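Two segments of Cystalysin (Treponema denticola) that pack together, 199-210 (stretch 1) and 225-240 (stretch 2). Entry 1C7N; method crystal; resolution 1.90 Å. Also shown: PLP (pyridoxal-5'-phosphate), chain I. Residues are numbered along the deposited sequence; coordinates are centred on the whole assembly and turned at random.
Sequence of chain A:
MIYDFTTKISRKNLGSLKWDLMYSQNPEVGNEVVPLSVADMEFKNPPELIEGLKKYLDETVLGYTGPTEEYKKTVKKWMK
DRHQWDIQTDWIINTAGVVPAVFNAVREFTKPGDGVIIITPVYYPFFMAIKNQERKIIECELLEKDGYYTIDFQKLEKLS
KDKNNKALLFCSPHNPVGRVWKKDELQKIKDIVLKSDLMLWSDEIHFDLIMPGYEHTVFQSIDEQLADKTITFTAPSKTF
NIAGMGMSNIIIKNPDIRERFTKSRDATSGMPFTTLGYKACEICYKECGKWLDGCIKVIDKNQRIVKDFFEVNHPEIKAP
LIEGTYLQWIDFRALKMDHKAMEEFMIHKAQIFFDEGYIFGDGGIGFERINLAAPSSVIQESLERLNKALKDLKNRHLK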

# COMPACT_ATOMS: atom_id res chain seq x y z
N MET A 199 -25.74 3.31 -7.23
CA MET A 199 -24.47 3.74 -7.76
C MET A 199 -23.93 2.46 -8.39
O MET A 199 -24.44 1.38 -8.09
N LEU A 200 -22.95 2.55 -9.27
CA LEU A 200 -22.39 1.34 -9.88
C LEU A 200 -20.90 1.19 -9.57
O LEU A 200 -20.09 2.04 -9.94
N TRP A 201 -20.55 0.10 -8.89
CA TRP A 201 -19.17 -0.19 -8.56
C TRP A 201 -18.82 -1.45 -9.35
O TRP A 201 -19.15 -2.56 -8.94
N SER A 202 -18.16 -1.26 -10.49
CA SER A 202 -17.80 -2.37 -11.37
C SER A 202 -16.35 -2.83 -11.25
O SER A 202 -15.42 -2.10 -11.61
N ASP A 203 -16.17 -4.05 -10.74
CA ASP A 203 -14.84 -4.63 -10.57
C ASP A 203 -14.51 -5.41 -11.84
O ASP A 203 -15.06 -6.49 -12.09
N GLU A 204 -13.62 -4.84 -12.65
CA GLU A 204 -13.25 -5.47 -13.91
C GLU A 204 -11.75 -5.79 -13.93
O GLU A 204 -11.09 -5.64 -14.96
N ILE A 205 -11.24 -6.25 -12.79
CA ILE A 205 -9.82 -6.56 -12.71
C ILE A 205 -9.41 -7.67 -13.67
O ILE A 205 -8.26 -7.72 -14.10
N HIS A 206 -10.35 -8.55 -14.01
CA HIS A 206 -10.06 -9.64 -14.94
C HIS A 206 -10.38 -9.27 -16.38
O HIS A 206 -10.43 -10.16 -17.24
N PHE A 207 -10.58 -7.99 -16.69
CA PHE A 207 -10.96 -7.68 -18.06
C PHE A 207 -9.95 -7.90 -19.19
O PHE A 207 -10.32 -7.78 -20.36
N ASP A 208 -8.71 -8.25 -18.87
CA ASP A 208 -7.71 -8.52 -19.92
C ASP A 208 -7.57 -10.02 -20.12
O ASP A 208 -6.90 -10.46 -21.05
N LEU A 209 -8.17 -10.80 -19.22
CA LEU A 209 -8.08 -12.26 -19.29
C LEU A 209 -9.36 -12.86 -19.86
O LEU A 209 -10.16 -13.47 -19.14
N ILE A 210 -9.53 -12.68 -21.17
CA ILE A 210 -10.70 -13.18 -21.88
C ILE A 210 -10.31 -14.34 -22.79
O ILE A 210 -9.29 -14.28 -23.48
N GLN A 225 -24.20 8.76 -18.93
CA GLN A 225 -24.94 9.06 -17.71
C GLN A 225 -24.69 7.96 -16.68
O GLN A 225 -24.68 8.22 -15.48
N LEU A 226 -24.50 6.73 -17.16
CA LEU A 226 -24.20 5.63 -16.26
C LEU A 226 -22.81 5.90 -15.70
O LEU A 226 -22.58 5.80 -14.49
N ALA A 227 -21.89 6.28 -16.58
CA ALA A 227 -20.51 6.58 -16.19
C ALA A 227 -20.47 7.70 -15.15
O ALA A 227 -19.54 7.77 -14.35
N ASP A 228 -21.47 8.58 -15.19
CA ASP A 228 -21.56 9.70 -14.25
C ASP A 228 -21.70 9.23 -12.80
O ASP A 228 -21.37 9.98 -11.87
N LYS A 229 -22.18 8.01 -12.59
CA LYS A 229 -22.32 7.50 -11.23
C LYS A 229 -21.71 6.11 -11.06
O LYS A 229 -22.17 5.31 -10.25
N THR A 230 -20.65 5.85 -11.81
CA THR A 230 -19.96 4.56 -11.75
C THR A 230 -18.52 4.70 -11.27
O THR A 230 -17.84 5.69 -11.55
N ILE A 231 -18.06 3.69 -10.53
CA ILE A 231 -16.69 3.61 -10.05
C ILE A 231 -16.22 2.29 -10.64
O ILE A 231 -16.79 1.24 -10.33
N THR A 232 -15.22 2.34 -11.50
CA THR A 232 -14.71 1.12 -12.13
C THR A 232 -13.33 0.77 -11.60
O THR A 232 -12.40 1.58 -11.69
N PHE A 233 -13.20 -0.43 -11.04
CA PHE A 233 -11.93 -0.90 -10.49
C PHE A 233 -11.14 -1.70 -11.51
O PHE A 233 -11.62 -2.70 -12.05
N THR A 234 -9.92 -1.25 -11.81
CA THR A 234 -9.06 -1.98 -12.75
C THR A 234 -7.67 -2.03 -12.16
O THR A 234 -7.34 -1.30 -11.22
N ALA A 235 -6.84 -2.91 -12.72
CA ALA A 235 -5.47 -3.06 -12.27
C ALA A 235 -4.76 -4.04 -13.18
O ALA A 235 -5.40 -4.84 -13.87
N PRO A 236 -3.42 -3.98 -13.22
CA PRO A 236 -2.64 -4.88 -14.06
C PRO A 236 -2.24 -6.16 -13.32
O PRO A 236 -1.69 -7.08 -13.92
N SER A 237 -2.54 -6.21 -12.02
CA SER A 237 -2.17 -7.35 -11.16
C SER A 237 -2.61 -8.76 -11.58
O SER A 237 -1.78 -9.67 -11.62
N LYS A 238 -3.89 -8.95 -11.86
CA LYS A 238 -4.33 -10.28 -12.28
C LYS A 238 -3.78 -10.60 -13.67
O LYS A 238 -3.31 -11.71 -13.93
N THR A 239 -3.82 -9.60 -14.55
CA THR A 239 -3.33 -9.77 -15.92
C THR A 239 -1.87 -10.21 -16.03
O THR A 239 -1.55 -11.14 -16.77
N PHE A 240 -0.99 -9.56 -15.28
CA PHE A 240 0.44 -9.87 -15.36
C PHE A 240 1.06 -10.53 -14.13
O PHE A 240 2.29 -10.53 -13.96

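The apolar centre of this contact rests on two parallel strands, 199-203 and the one that begins at Thr-230, whose side chains pair across the register. Trp-201 and Ile-231 lie on one face together with Asp-203 and Phe-233. Phe-233 (chi1 m, chi2 83°) sets its ring edge beside the neighbouring strand, where CE1 reaches Trp-201 CB at 3.6 Å. The indole of Trp-201, also m, meets Ile-231 obliquely, CD1 to CD1 at 4.0 Å. Ile-231 (m, t) also touches Met-199: its CD1 lies 3.5 Å from Met-199 CE, the end of an all-t chain that starts sideways and comes nearer. A weak hydrogen bond from Trp-201 NE1 to Met-199 SD, 3.5 Å, ties these two partners together.

The other face carries Leu-200 and Ser-202, paired with the two threonines, Thr-230 and Thr-232. Leu-200 (t, p) places CD2 4.0 Å from Leu-226 CD1 and 3.4 Å from Thr-230 OG1. That hydroxyl turns back on its own stretch, donating to Leu-226 O at 2.7 Å, so it can sit beside a leucine without an unmet donor. The backbone ladder between the two faces holds the register, as in Ile-231 N to Leu-200 O at 2.7 Å and Phe-233 N to Ser-202 O at 2.8 Å.

Farther along this face, Ser-202 (t) donates OG to Glu-204 OE2 at 2.8 Å. Water 1 then spans the stretches, donating to Glu-204 OE2 at 3.0 Å and to Thr-232 OG1 at 2.6 Å.

Beyond the strands, Ile-205 takes over the apolar role. Its t, t chain begins sideways, yet carries CD1 to 4.1 Å from Ala-235 CB, 3.8 Å from Lys-238 CG and 3.4 Å from Ser-237 OG. Leu-209 (m, t) points toward stretch 2, with CD1 3.7 Å from Lys-238 O.

Lys-238 also points toward its partner, but its NZ is covalently joined to PLP C4A at 1.3 Å. Its CG lies over one face of the His-206 ring. Asp-203 (t) puts OD1 2.6 Å from PLP N1, while its OD2 accepts a hydrogen bond from Ile-205 N at 3.1 Å.

At the polar edge, Asp-208 and Thr-239, both m, join directly, Thr-239 OG1 donating to Asp-208 OD2 at 2.8 Å. Water 2 reinforces the pair, donating to Thr-239 OG1 at 2.6 Å and Ile-205 O at 2.8 Å and accepting from Asp-208 N at 3.0 Å. Water 3 bridges Ile-205 O and Ala-235 O, at 2.8 and 2.6 Å. The rule is economical: backbone pairing goes with matched side chains on each face, and direct and water-mediated polar contacts join the loop of stretch 1 to stretch 2.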

# COMPACT_ATOMS: atom_id res chain seq x y z
CB MET A 199 -23.58 4.19 -6.61
CG MET A 199 -22.41 5.06 -7.00
SD MET A 199 -21.68 5.83 -5.55
CE MET A 199 -20.12 6.38 -6.22
CB LEU A 200 -22.58 1.35 -11.40
CG LEU A 200 -21.90 0.16 -12.12
CD1 LEU A 200 -22.57 -1.15 -11.70
CD2 LEU A 200 -21.99 0.34 -13.62
CB TRP A 201 -19.00 -0.47 -7.06
CG TRP A 201 -19.54 0.61 -6.15
CD1 TRP A 201 -19.77 1.92 -6.47
CD2 TRP A 201 -19.89 0.46 -4.77
NE1 TRP A 201 -20.25 2.59 -5.37
CE2 TRP A 201 -20.33 1.72 -4.31
CE3 TRP A 201 -19.88 -0.62 -3.87
CZ2 TRP A 201 -20.76 1.94 -3.00
CZ3 TRP A 201 -20.30 -0.41 -2.57
CH2 TRP A 201 -20.73 0.86 -2.15
CB SER A 202 -18.10 -1.99 -12.81
OG SER A 202 -18.00 -3.11 -13.67
CB ASP A 203 -14.82 -5.56 -9.35
CG ASP A 203 -13.45 -6.17 -9.07
OD1 ASP A 203 -13.26 -6.74 -7.97
OD2 ASP A 203 -12.56 -6.09 -9.95
CB GLU A 204 -13.63 -4.54 -15.07
CG GLU A 204 -15.00 -3.87 -14.88
CD GLU A 204 -15.59 -3.28 -16.14
OE1 GLU A 204 -14.85 -3.04 -17.12
OE2 GLU A 204 -16.82 -3.04 -16.16
CB ILE A 205 -9.39 -6.94 -11.28
CG1 ILE A 205 -7.86 -6.93 -11.20
CG2 ILE A 205 -9.93 -8.31 -10.90
CD1 ILE A 205 -7.31 -7.11 -9.82
CB HIS A 206 -10.91 -10.88 -14.61
CG HIS A 206 -10.62 -11.51 -13.29
ND1 HIS A 206 -11.30 -11.17 -12.14
CD2 HIS A 206 -9.76 -12.50 -12.94
CE1 HIS A 206 -10.88 -11.94 -11.14
NE2 HIS A 206 -9.95 -12.75 -11.60
CB PHE A 207 -11.64 -6.28 -18.16
CG PHE A 207 -10.70 -5.10 -18.05
CD1 PHE A 207 -11.21 -3.81 -18.20
CD2 PHE A 207 -9.35 -5.25 -17.80
CE1 PHE A 207 -10.38 -2.68 -18.10
CE2 PHE A 207 -8.51 -4.13 -17.70
CZ PHE A 207 -9.03 -2.85 -17.85
CB ASP A 208 -6.33 -7.96 -19.56
CG ASP A 208 -6.33 -6.47 -19.39
OD1 ASP A 208 -6.86 -5.76 -20.26
OD2 ASP A 208 -5.77 -6.00 -18.38
CB LEU A 209 -7.78 -12.82 -17.89
CG LEU A 209 -6.43 -12.37 -17.33
CD1 LEU A 209 -6.39 -12.53 -15.82
CD2 LEU A 209 -5.31 -13.16 -17.98
CB ILE A 210 -11.32 -12.06 -22.75
CG1 ILE A 210 -11.53 -10.80 -21.91
CG2 ILE A 210 -12.64 -12.53 -23.36
CD1 ILE A 210 -12.45 -10.99 -20.72
CB GLN A 225 -26.44 9.18 -18.00
CG GLN A 225 -26.84 10.50 -18.64
CD GLN A 225 -26.39 10.62 -20.08
OE1 GLN A 225 -26.89 9.90 -20.95
NE2 GLN A 225 -25.43 11.51 -20.33
CB LEU A 226 -24.22 4.29 -17.01
CG LEU A 226 -23.82 3.05 -16.19
CD1 LEU A 226 -24.84 2.80 -15.08
CD2 LEU A 226 -23.72 1.85 -17.11
CB ALA A 227 -19.69 6.99 -17.42
CB ASP A 228 -22.74 10.60 -14.61
CG ASP A 228 -22.46 11.51 -15.79
OD1 ASP A 228 -23.43 12.08 -16.33
OD2 ASP A 228 -21.28 11.66 -16.17
CB LYS A 229 -23.79 7.49 -10.80
CG LYS A 229 -24.71 6.58 -11.59
CD LYS A 229 -26.09 6.58 -10.94
CE LYS A 229 -27.04 5.60 -11.59
NZ LYS A 229 -28.31 5.50 -10.80
CB THR A 230 -19.92 3.87 -13.14
OG1 THR A 230 -21.26 3.62 -13.60
CG2 THR A 230 -19.15 2.55 -13.07
CB ILE A 231 -16.59 3.52 -8.51
CG1 ILE A 231 -16.96 4.85 -7.86
CG2 ILE A 231 -15.18 3.11 -8.12
CD1 ILE A 231 -17.00 4.80 -6.34
CB THR A 232 -14.65 1.27 -13.67
OG1 THR A 232 -15.97 1.48 -14.18
CG2 THR A 232 -14.07 0.01 -14.29
CB PHE A 233 -12.17 -1.78 -9.26
CG PHE A 233 -13.13 -1.20 -8.26
CD1 PHE A 233 -14.50 -1.34 -8.43
CD2 PHE A 233 -12.67 -0.50 -7.14
CE1 PHE A 233 -15.40 -0.81 -7.51
CE2 PHE A 233 -13.57 0.03 -6.21
CZ PHE A 233 -14.94 -0.12 -6.40
CB THR A 234 -8.95 -1.28 -14.12
OG1 THR A 234 -8.02 -0.19 -14.03
CG2 THR A 234 -10.30 -0.76 -14.57
CB ALA A 235 -5.44 -3.57 -10.82
CB PRO A 236 -1.43 -4.03 -14.42
CG PRO A 236 -1.17 -3.32 -13.12
CD PRO A 236 -2.57 -2.89 -12.69
CB SER A 237 -2.61 -7.10 -9.71
OG SER A 237 -3.96 -6.70 -9.63
CB LYS A 238 -5.86 -10.35 -12.29
CG LYS A 238 -6.46 -10.65 -10.92
CD LYS A 238 -6.10 -12.07 -10.47
CE LYS A 238 -6.55 -12.39 -9.04
NZ LYS A 238 -7.71 -11.58 -8.68
CB THR A 239 -3.48 -8.46 -16.72
OG1 THR A 239 -4.82 -7.96 -16.57
CG2 THR A 239 -3.19 -8.71 -18.21
CB PHE A 240 1.20 -8.59 -15.72
CG PHE A 240 0.72 -7.94 -16.99
CD1 PHE A 240 -0.21 -6.91 -16.95
CD2 PHE A 240 1.16 -8.39 -18.24
CE1 PHE A 240 -0.69 -6.33 -18.13
CE2 PHE A 240 0.69 -7.82 -19.42
CZ PHE A 240 -0.24 -6.79 -19.37
N1 PLP I . -11.43 -8.51 -7.46
C2 PLP I . -11.62 -9.82 -7.94
C2A PLP I . -13.00 -10.11 -8.52
C3 PLP I . -10.45 -10.70 -7.92
O3 PLP I . -10.72 -11.95 -8.28
C4 PLP I . -9.20 -10.19 -7.47
C4A PLP I . -7.99 -11.00 -7.52
C5 PLP I . -9.14 -8.77 -7.02
C6 PLP I . -10.26 -7.98 -7.00
C5A PLP I . -7.74 -8.17 -6.91
O4P PLP I . -7.27 -7.59 -5.76
P PLP I . -5.79 -6.93 -5.95
O1P PLP I . -5.38 -6.71 -4.57
O2P PLP I . -5.95 -5.63 -6.72
O3P PLP I . -4.90 -7.86 -6.66
O HOH W 1 -17.33 -0.11 -15.80
O HOH W 2 -7.19 -8.90 -16.41
O HOH W 3 -5.57 -7.40 -13.52